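Local coordinates for activated BY transcription factor SSRB (Salmonella enterica, PDB 2WNW), which belongs to glycosyl hydrolase family 30 and combines a TIM barrel with a beta-sandwich domain, at residues 150-162 against 199-211. Sequence-based numbering, arbitrary orientation.
Sequences MKTNNDMNGGGKL and AVKTWDSCLYSVE
The ammonium of K151 is buried among backbone carbonyls: NZ donates to S205 O across the contact at 2.7 Å, and to D155 O and G159 O of its own loop, with S145 OG as a further partner. A bend at chi3 (64°) in an otherwise extended chain turns NZ toward these carbonyls. S205 adds a second polar link: its OG takes the amide N of G159 at 3.0 Å and that of K201, while giving its own proton to W203 O, so one hydroxyl ties residues 201-205 together and joins them to the glycine run. Backbone bonds flank it: S205 N to M156 O, and L207 N to G160 O at 2.8 Å, almost straight (175°). Further along, K161 crosses L207 at about a right angle, K161 CG 4.0 Å from L207 CB, with K161 CG and CE both close to L207 O, and reaches E212 in a salt bridge. A water bridges L162 N and L207 O, sitting over the centre of one face of the Y208 ring. At the other end D204, beside M156 CE, binds S92 and H343. The contact thus joins the loops following barrel strands 138-143 and 190-192 mainly through backbone polar groups, and the converging carbonyls probably favour a charged K151.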
loop_
_atom_site.group_PDB
_atom_site.type_symbol
_atom_site.label_atom_id
_atom_site.label_comp_id
_atom_site.label_asym_id
_atom_site.label_seq_id
_atom_site.Cartn_x
_atom_site.Cartn_y
_atom_site.Cartn_z
ATOM N N MET A 150 -32.253 29.154 -6.710
ATOM C CA MET A 150 -32.455 27.805 -7.232
ATOM C C MET A 150 -32.321 26.743 -6.142
ATOM O O MET A 150 -32.458 25.551 -6.413
ATOM C CB MET A 150 -31.444 27.500 -8.344
ATOM C CG MET A 150 -31.661 28.270 -9.634
ATOM S SD MET A 150 -30.703 27.556 -10.992
ATOM C CE MET A 150 -30.930 28.802 -12.242
ATOM N N LYS A 151 -32.071 27.181 -4.912
ATOM C CA LYS A 151 -31.884 26.259 -3.797
ATOM C C LYS A 151 -32.998 26.274 -2.756
ATOM O O LYS A 151 -33.743 27.248 -2.625
ATOM C CB LYS A 151 -30.544 26.557 -3.117
ATOM C CG LYS A 151 -29.370 26.578 -4.089
ATOM C CD LYS A 151 -28.086 27.043 -3.427
ATOM C CE LYS A 151 -27.630 26.081 -2.339
ATOM N NZ LYS A 151 -26.463 26.638 -1.605
ATOM N N THR A 152 -33.093 25.177 -2.012
ATOM C CA THR A 152 -34.104 25.020 -0.971
ATOM C C THR A 152 -33.923 25.995 0.189
ATOM O O THR A 152 -34.881 26.289 0.912
ATOM C CB THR A 152 -34.082 23.587 -0.404
ATOM O OG1 THR A 152 -32.756 23.275 0.045
ATOM C CG2 THR A 152 -34.496 22.590 -1.468
ATOM N N ASN A 153 -32.703 26.499 0.364
ATOM C CA ASN A 153 -32.415 27.429 1.455
ATOM C C ASN A 153 -32.237 28.877 0.999
ATOM O O ASN A 153 -31.920 29.752 1.807
ATOM C CB ASN A 153 -31.162 26.967 2.213
ATOM C CG ASN A 153 -29.902 27.068 1.375
ATOM O OD1 ASN A 153 -29.946 26.916 0.155
ATOM N ND2 ASN A 153 -28.769 27.315 2.027
ATOM N N ASN A 154 -32.427 29.126 -0.295
ATOM C CA ASN A 154 -32.306 30.476 -0.842
ATOM C C ASN A 154 -31.012 31.173 -0.405
ATOM O O ASN A 154 -31.012 32.361 -0.079
ATOM C CB ASN A 154 -33.533 31.296 -0.411
ATOM C CG ASN A 154 -33.591 32.661 -1.063
ATOM O OD1 ASN A 154 -33.361 32.799 -2.265
ATOM N ND2 ASN A 154 -33.919 33.681 -0.272
ATOM N N ASP A 155 -29.904 30.436 -0.421
ATOM C CA ASP A 155 -28.612 30.987 -0.002
ATOM C C ASP A 155 -27.495 30.142 -0.604
ATOM O O ASP A 155 -27.544 28.918 -0.527
ATOM C CB ASP A 155 -28.518 30.930 1.526
ATOM C CG ASP A 155 -27.328 31.705 2.092
ATOM O OD1 ASP A 155 -26.403 32.081 1.342
ATOM O OD2 ASP A 155 -27.322 31.927 3.320
ATOM N N MET A 156 -26.495 30.784 -1.202
ATOM C CA MET A 156 -25.383 30.031 -1.778
ATOM C C MET A 156 -24.563 29.372 -0.666
ATOM O O MET A 156 -23.940 28.329 -0.879
ATOM C CB MET A 156 -24.491 30.947 -2.621
ATOM C CG MET A 156 -25.135 31.382 -3.929
ATOM S SD MET A 156 -24.031 32.330 -4.967
ATOM C CE MET A 156 -23.007 31.025 -5.683
ATOM N N ASN A 157 -24.577 29.977 0.521
ATOM C CA ASN A 157 -23.848 29.440 1.670
ATOM C C ASN A 157 -24.762 28.574 2.538
ATOM O O ASN A 157 -25.985 28.593 2.391
ATOM C CB ASN A 157 -23.313 30.565 2.564
ATOM C CG ASN A 157 -22.611 31.658 1.792
ATOM O OD1 ASN A 157 -23.078 32.801 1.754
ATOM N ND2 ASN A 157 -21.486 31.323 1.179
ATOM N N GLY A 158 -24.150 27.821 3.447
ATOM C CA GLY A 158 -24.902 27.002 4.381
ATOM C C GLY A 158 -25.597 25.752 3.895
ATOM O O GLY A 158 -26.574 25.316 4.505
ATOM N N GLY A 159 -25.109 25.165 2.810
ATOM C CA GLY A 159 -25.723 23.951 2.311
ATOM C C GLY A 159 -26.967 24.152 1.468
ATOM O O GLY A 159 -26.991 24.981 0.559
ATOM N N GLY A 160 -28.008 23.392 1.784
ATOM C CA GLY A 160 -29.237 23.466 1.017
ATOM C C GLY A 160 -29.093 22.530 -0.170
ATOM O O GLY A 160 -28.043 21.908 -0.344
ATOM N N LYS A 161 -30.138 22.417 -0.985
ATOM C CA LYS A 161 -30.091 21.547 -2.156
ATOM C C LYS A 161 -30.675 22.249 -3.373
ATOM O O LYS A 161 -31.411 23.228 -3.247
ATOM C CB LYS A 161 -30.876 20.259 -1.899
ATOM C CG LYS A 161 -30.430 19.502 -0.663
ATOM C CD LYS A 161 -31.149 18.170 -0.525
ATOM C CE LYS A 161 -30.660 17.166 -1.560
ATOM N NZ LYS A 161 -31.244 15.813 -1.339
ATOM N N LEU A 162 -30.336 21.748 -4.556
ATOM C CA LEU A 162 -30.857 22.315 -5.791
ATOM C C LEU A 162 -32.321 21.898 -5.860
ATOM O O LEU A 162 -32.643 20.727 -5.671
ATOM C CB LEU A 162 -30.095 21.743 -6.995
ATOM C CG LEU A 162 -30.546 22.183 -8.391
ATOM C CD1 LEU A 162 -30.386 23.684 -8.530
ATOM C CD2 LEU A 162 -29.718 21.459 -9.452
ATOM N N ALA A 199 -21.347 17.730 1.999
ATOM C CA ALA A 199 -20.908 18.609 3.074
ATOM C C ALA A 199 -21.481 20.019 3.101
ATOM O O ALA A 199 -21.392 20.771 2.128
ATOM C CB ALA A 199 -19.384 18.687 3.081
ATOM N N VAL A 200 -22.061 20.374 4.240
ATOM C CA VAL A 200 -22.601 21.710 4.431
ATOM C C VAL A 200 -21.430 22.569 4.907
ATOM O O VAL A 200 -20.685 22.162 5.795
ATOM C CB VAL A 200 -23.688 21.732 5.525
ATOM C CG1 VAL A 200 -24.132 23.165 5.776
ATOM C CG2 VAL A 200 -24.874 20.863 5.112
ATOM N N LYS A 201 -21.257 23.741 4.308
ATOM C CA LYS A 201 -20.180 24.647 4.702
ATOM C C LYS A 201 -20.782 26.018 4.998
ATOM O O LYS A 201 -21.867 26.326 4.515
ATOM C CB LYS A 201 -19.161 24.786 3.568
ATOM C CG LYS A 201 -18.468 23.490 3.171
ATOM C CD LYS A 201 -17.571 22.985 4.289
ATOM C CE LYS A 201 -16.800 21.752 3.859
ATOM N NZ LYS A 201 -15.965 21.221 4.972
ATOM N N THR A 202 -20.091 26.837 5.789
ATOM C CA THR A 202 -20.586 28.177 6.088
ATOM C C THR A 202 -20.422 29.026 4.830
ATOM O O THR A 202 -20.951 30.136 4.735
ATOM C CB THR A 202 -19.804 28.841 7.243
ATOM O OG1 THR A 202 -18.408 28.854 6.929
ATOM C CG2 THR A 202 -20.029 28.086 8.546
ATOM N N TRP A 203 -19.667 28.498 3.870
ATOM C CA TRP A 203 -19.453 29.180 2.600
ATOM C C TRP A 203 -20.226 28.446 1.502
ATOM O O TRP A 203 -21.052 27.589 1.798
ATOM C CB TRP A 203 -17.960 29.249 2.266
ATOM C CG TRP A 203 -17.237 27.932 2.303
ATOM C CD1 TRP A 203 -17.289 26.936 1.368
ATOM C CD2 TRP A 203 -16.323 27.484 3.313
ATOM N NE1 TRP A 203 -16.460 25.899 1.732
ATOM C CE2 TRP A 203 -15.856 26.209 2.923
ATOM C CE3 TRP A 203 -15.854 28.039 4.513
ATOM C CZ2 TRP A 203 -14.939 25.476 3.690
ATOM C CZ3 TRP A 203 -14.942 27.312 5.276
ATOM C CH2 TRP A 203 -14.496 26.043 4.859
ATOM N N ASP A 204 -19.958 28.782 0.245
ATOM C CA ASP A 204 -20.655 28.175 -0.891
ATOM C C ASP A 204 -20.653 26.651 -0.850
ATOM O O ASP A 204 -19.598 26.020 -0.862
ATOM C CB ASP A 204 -20.020 28.659 -2.191
ATOM C CG ASP A 204 -19.896 30.166 -2.241
ATOM O OD1 ASP A 204 -20.723 30.814 -2.917
ATOM O OD2 ASP A 204 -18.975 30.699 -1.583
ATOM N N SER A 205 -21.845 26.067 -0.812
ATOM C CA SER A 205 -21.991 24.618 -0.758
ATOM C C SER A 205 -23.401 24.209 -1.182
ATOM O O SER A 205 -24.322 25.019 -1.164
ATOM C CB SER A 205 -21.694 24.121 0.662
ATOM O OG SER A 205 -22.422 24.864 1.628
ATOM N N CYS A 206 -23.562 22.947 -1.561
ATOM C CA CYS A 206 -24.856 22.436 -2.000
ATOM C C CYS A 206 -24.833 20.919 -1.879
ATOM O O CYS A 206 -23.869 20.277 -2.297
ATOM C CB CYS A 206 -25.107 22.848 -3.455
ATOM S SG CYS A 206 -26.757 22.460 -4.082
ATOM N N LEU A 207 -25.893 20.348 -1.314
ATOM C CA LEU A 207 -25.971 18.905 -1.117
ATOM C C LEU A 207 -26.725 18.149 -2.205
ATOM O O LEU A 207 -27.734 18.620 -2.726
ATOM C CB LEU A 207 -26.640 18.594 0.223
ATOM C CG LEU A 207 -26.052 19.207 1.493
ATOM C CD1 LEU A 207 -26.956 18.860 2.670
ATOM C CD2 LEU A 207 -24.642 18.688 1.724
ATOM N N TYR A 208 -26.213 16.968 -2.532
ATOM C CA TYR A 208 -26.815 16.073 -3.517
ATOM C C TYR A 208 -26.643 14.663 -2.974
ATOM O O TYR A 208 -25.586 14.335 -2.432
ATOM C CB TYR A 208 -26.078 16.103 -4.857
ATOM C CG TYR A 208 -26.226 17.337 -5.709
ATOM C CD1 TYR A 208 -27.084 17.349 -6.811
ATOM C CD2 TYR A 208 -25.432 18.460 -5.480
ATOM C CE1 TYR A 208 -27.134 18.448 -7.674
ATOM C CE2 TYR A 208 -25.475 19.558 -6.328
ATOM C CZ TYR A 208 -26.323 19.543 -7.424
ATOM O OH TYR A 208 -26.325 20.621 -8.281
ATOM N N SER A 209 -27.666 13.831 -3.116
ATOM C CA SER A 209 -27.551 12.440 -2.696
ATOM C C SER A 209 -26.830 11.831 -3.896
ATOM O O SER A 209 -26.732 12.477 -4.938
ATOM C CB SER A 209 -28.929 11.799 -2.556
ATOM O OG SER A 209 -29.588 11.785 -3.811
ATOM N N VAL A 210 -26.323 10.609 -3.774
ATOM C CA VAL A 210 -25.624 10.000 -4.907
ATOM C C VAL A 210 -26.574 9.835 -6.101
ATOM O O VAL A 210 -26.167 9.984 -7.257
ATOM C CB VAL A 210 -24.993 8.631 -4.516
ATOM C CG1 VAL A 210 -26.066 7.644 -4.124
ATOM C CG2 VAL A 210 -24.160 8.096 -5.670
ATOM N N GLU A 211 -27.842 9.547 -5.819
ATOM C CA GLU A 211 -28.841 9.396 -6.878
ATOM C C GLU A 211 -29.026 10.728 -7.616
ATOM O O GLU A 211 -29.115 10.765 -8.844
ATOM C CB GLU A 211 -30.194 8.970 -6.292
ATOM C CG GLU A 211 -30.261 7.564 -5.695
ATOM C CD GLU A 211 -29.543 7.436 -4.358
ATOM O OE1 GLU A 211 -29.431 8.446 -3.627
ATOM O OE2 GLU A 211 -29.112 6.311 -4.033
HETATM O O HOH W 1 -28.909 19.310 -4.843
#